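Local coordinates for alpha-L-rhamnosidase (Aspergillus terreus, PDB 6GSZ), which probably hydrolyses terminal non-reducing alpha-L-rhamnose residues of alpha-L-rhamnosides, as a calcium-binding glycosidase, at residues 309-314 and 418-423. Numbering follows the deposited sequence.
With ACT (acetate ion), chain B.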
ATOM      1  N   VAL A 309       0.404  -5.807   8.552  1.00 11.09           N
ATOM      2  CA  VAL A 309       1.108  -4.642   9.101  1.00 10.34           C
ATOM      3  C   VAL A 309       2.085  -5.169  10.153  1.00  9.74           C
ATOM      4  O   VAL A 309       1.698  -5.974  11.023  1.00 11.74           O
ATOM      5  CB  VAL A 309       0.127  -3.597   9.667  1.00 12.01           C
ATOM      6  CG1 VAL A 309       0.871  -2.416  10.279  1.00 12.28           C
ATOM      7  CG2 VAL A 309      -0.820  -3.114   8.554  1.00 12.28           C
ATOM      8  N   ARG A 310       3.332  -4.710  10.090  1.00 10.16           N
ATOM      9  CA  ARG A 310       4.373  -5.090  11.019  1.00 11.91           C
ATOM     10  C   ARG A 310       5.156  -3.856  11.443  1.00 11.59           C
ATOM     11  O   ARG A 310       5.108  -2.796  10.818  1.00 11.30           O
ATOM     12  CB  ARG A 310       5.349  -6.083  10.401  1.00 11.84           C
ATOM     13  CG  ARG A 310       4.741  -7.445  10.098  1.00 11.57           C
ATOM     14  CD  ARG A 310       5.808  -8.541  10.026  1.00 14.45           C
ATOM     15  NE  ARG A 310       5.290  -9.863   9.745  1.00 14.53           N
ATOM     16  CZ  ARG A 310       5.108 -10.391   8.535  1.00 14.84           C
ATOM     17  NH1 ARG A 310       5.483  -9.722   7.446  1.00 14.76           N
ATOM     18  NH2 ARG A 310       4.560 -11.603   8.449  1.00 15.74           N
ATOM     19  N   ARG A 311       5.896  -4.062  12.545  1.00 12.20           N
ATOM     20  CA  ARG A 311       6.965  -3.198  12.932  1.00 12.96           C
ATOM     21  C   ARG A 311       8.142  -3.529  12.012  1.00 13.14           C
ATOM     22  O   ARG A 311       8.845  -4.509  12.218  1.00 13.85           O
ATOM     23  CB  ARG A 311       7.324  -3.419  14.402  1.00 12.90           C
ATOM     24  CG  ARG A 311       6.174  -3.234  15.392  1.00 13.47           C
ATOM     25  CD  ARG A 311       6.405  -3.967  16.712  1.00 15.05           C
ATOM     26  NE  ARG A 311       7.432  -3.348  17.553  1.00 16.35           N
ATOM     27  CZ  ARG A 311       8.687  -3.789  17.706  1.00 16.60           C
ATOM     28  NH1 ARG A 311       9.114  -4.869  17.028  1.00 19.46           N
ATOM     29  NH2 ARG A 311       9.498  -3.141  18.544  1.00 17.97           N
ATOM     30  N   VAL A 312       8.278  -2.738  10.950  1.00 13.46           N
ATOM     31  CA  VAL A 312       9.181  -3.098   9.868  1.00 13.67           C
ATOM     32  C   VAL A 312      10.618  -2.691  10.196  1.00 13.84           C
ATOM     33  O   VAL A 312      11.565  -3.399   9.792  1.00 16.41           O
ATOM     34  CB  VAL A 312       8.685  -2.509   8.536  1.00 15.00           C
ATOM     35  CG1 VAL A 312       9.626  -2.742   7.393  1.00 17.87           C
ATOM     36  CG2 VAL A 312       7.355  -3.126   8.187  1.00 15.04           C
ATOM     37  N   ALA A 313      10.802  -1.563  10.893  1.00 13.96           N
ATOM     38  CA  ALA A 313      12.127  -1.043  11.196  1.00 14.91           C
ATOM     39  C   ALA A 313      12.073  -0.167  12.443  1.00 16.36           C
ATOM     40  O   ALA A 313      11.042   0.306  12.825  1.00 16.96           O
ATOM     41  CB  ALA A 313      12.653  -0.247  10.018  1.00 17.01           C
ATOM     42  N   GLU A 314      13.250   0.043  13.010  1.00 18.12           N
ATOM     43  CA  GLU A 314      13.542   1.069  13.961  0.70 19.70           C
ATOM     44  C   GLU A 314      14.051   2.310  13.222  1.00 18.21           C
ATOM     45  O   GLU A 314      14.745   2.172  12.186  1.00 20.64           O
ATOM     46  CB  GLU A 314      14.653   0.549  14.875  0.70 25.56           C
ATOM     47  CG  GLU A 314      14.923   1.465  16.020  0.70 27.86           C
ATOM     48  CD  GLU A 314      15.974   1.024  17.027  0.70 30.16           C
ATOM     49  OE1 GLU A 314      16.332  -0.170  17.043  0.70 35.57           O
ATOM     50  OE2 GLU A 314      16.420   1.891  17.794  0.70 35.40           O
ATOM     51  N   THR A 418      13.086   5.350  20.888  1.00 16.41           N
ATOM     52  CA  THR A 418      13.312   5.130  19.475  0.50 15.57           C
ATOM     53  C   THR A 418      11.949   5.150  18.768  1.00 15.02           C
ATOM     54  O   THR A 418      10.911   4.992  19.396  1.00 17.43           O
ATOM     55  CB  THR A 418      14.088   3.824  19.285  0.50 16.69           C
ATOM     56  OG1 THR A 418      14.782   3.917  18.038  0.50 20.97           O
ATOM     57  CG2 THR A 418      13.198   2.600  19.344  0.50 14.62           C
ATOM     58  N   ALA A 419      11.967   5.358  17.450  1.00 15.85           N
ATOM     59  CA  ALA A 419      10.754   5.314  16.648  1.00 13.82           C
ATOM     60  C   ALA A 419      10.655   3.933  16.003  1.00 13.97           C
ATOM     61  O   ALA A 419      11.656   3.357  15.580  1.00 15.96           O
ATOM     62  CB  ALA A 419      10.687   6.400  15.615  1.00 16.38           C
ATOM     63  N   ILE A 420       9.413   3.470  15.894  1.00 13.11           N
ATOM     64  CA  ILE A 420       9.095   2.219  15.257  1.00 14.22           C
ATOM     65  C   ILE A 420       8.300   2.563  14.008  1.00 13.15           C
ATOM     66  O   ILE A 420       7.280   3.189  14.081  1.00 12.37           O
ATOM     67  CB  ILE A 420       8.284   1.312  16.190  1.00 13.80           C
ATOM     68  CG1 ILE A 420       8.936   1.159  17.575  1.00 14.53           C
ATOM     69  CG2 ILE A 420       7.996  -0.038  15.539  1.00 14.02           C
ATOM     70  CD1 ILE A 420      10.309   0.539  17.584  1.00 15.26           C
ATOM     71  N   VAL A 421       8.821   2.106  12.864  1.00 12.20           N
ATOM     72  CA  VAL A 421       8.247   2.313  11.542  1.00 11.63           C
ATOM     73  C   VAL A 421       7.296   1.152  11.247  1.00 10.81           C
ATOM     74  O   VAL A 421       7.730   0.012  11.297  1.00 12.64           O
ATOM     75  CB  VAL A 421       9.321   2.437  10.456  1.00 14.02           C
ATOM     76  CG1 VAL A 421       8.641   2.678   9.096  1.00 14.50           C
ATOM     77  CG2 VAL A 421      10.325   3.548  10.806  1.00 15.69           C
ATOM     78  N   VAL A 422       6.004   1.486  11.014  1.00 10.30           N
ATOM     79  CA  VAL A 422       4.942   0.486  10.937  1.00 10.36           C
ATOM     80  C   VAL A 422       4.215   0.682   9.597  1.00 10.83           C
ATOM     81  O   VAL A 422       3.790   1.779   9.295  1.00 11.32           O
ATOM     82  CB  VAL A 422       3.994   0.652  12.139  1.00 10.65           C
ATOM     83  CG1 VAL A 422       2.820  -0.317  12.059  1.00 11.81           C
ATOM     84  CG2 VAL A 422       4.696   0.522  13.482  1.00 12.76           C
ATOM     85  N   HIS A 423       4.041  -0.428   8.857  1.00  9.95           N
ATOM     86  CA  HIS A 423       3.257  -0.404   7.631  1.00 10.51           C
ATOM     87  C   HIS A 423       3.021  -1.835   7.150  1.00  9.57           C
ATOM     88  O   HIS A 423       3.605  -2.801   7.690  1.00 10.28           O
ATOM     89  CB  HIS A 423       3.893   0.437   6.500  1.00 11.24           C
ATOM     90  CG  HIS A 423       5.273   0.058   6.076  1.00 11.81           C
ATOM     91  ND1 HIS A 423       5.508  -0.978   5.181  1.00 13.43           N
ATOM     92  CD2 HIS A 423       6.481   0.585   6.395  1.00 12.45           C
ATOM     93  CE1 HIS A 423       6.839  -1.062   4.959  1.00 14.27           C
ATOM     94  NE2 HIS A 423       7.470  -0.089   5.659  1.00 13.80           N
TER
HETATM   95  C   ACT B 964      11.377   0.389   6.159  1.00 37.75           C
HETATM   96  O   ACT B 964      10.189   0.344   5.723  1.00 28.80           O
HETATM   97  OXT ACT B 964      11.894   1.352   6.839  1.00 39.90           O
HETATM   98  CH3 ACT B 964      12.274  -0.788   5.831  1.00 42.12           C
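Val312 and Ala313 together face Val421, a classic beta bulge in the antiparallel pairing of strands 309-315 and 417-424. Val312 N gives the shorter bond to Val421 O (2.8 Å), Ala313 N a weak one to the same oxygen, and Val421 N returns a bond to Ala313 O, so the backbone of Val421 is held at both its N-H and its C=O. Beyond the bulge, Arg310 and His423 form a hydrogen-bonded pair; Arg310 N approaches His423 O from above the carbonyl plane, 39° out of it. The bulge turns Val312 toward the partner strand. From CB, 4.0 Å from His423 NE2, one branch, CG2, stands 3.8 Å above the centre of the His423 imidazole, a CH-pi contact; the other, CG1, anti to the backbone N (chi1 175°), meets both NE2 and the acetate. NE2 donates an almost straight bond to O of this acetate ion, probably from the crystallisation liquor, whose other oxygen lies near Ala313 CB. On the face that carries Arg311, Ile420 and Val422, Arg311 CB and CG lie against Ile420 CG2 while its guanidinium reaches Glu390 in a salt bridge; at the strand's start Val309 CG1 meets Val422 CG1 at 3.4 Å, tighter than usual van der Waals contact. Strand 309-315 is outermost in this four-stranded antiparallel sheet; strand 417-424 continues it to strand 339-344, where Trp339 touches Ile420 and Val422, while helix 437-453 brings Trp448 to Val421 and Arg451 to His423. At the far end the extended Glu314 chain crosses Thr418 at about a right angle, and, in the conformer given of each residue, Thr418 OG1 donates to Glu314 OE2 (2.6 Å) on the anti side of the carboxylate, 21° out of its plane.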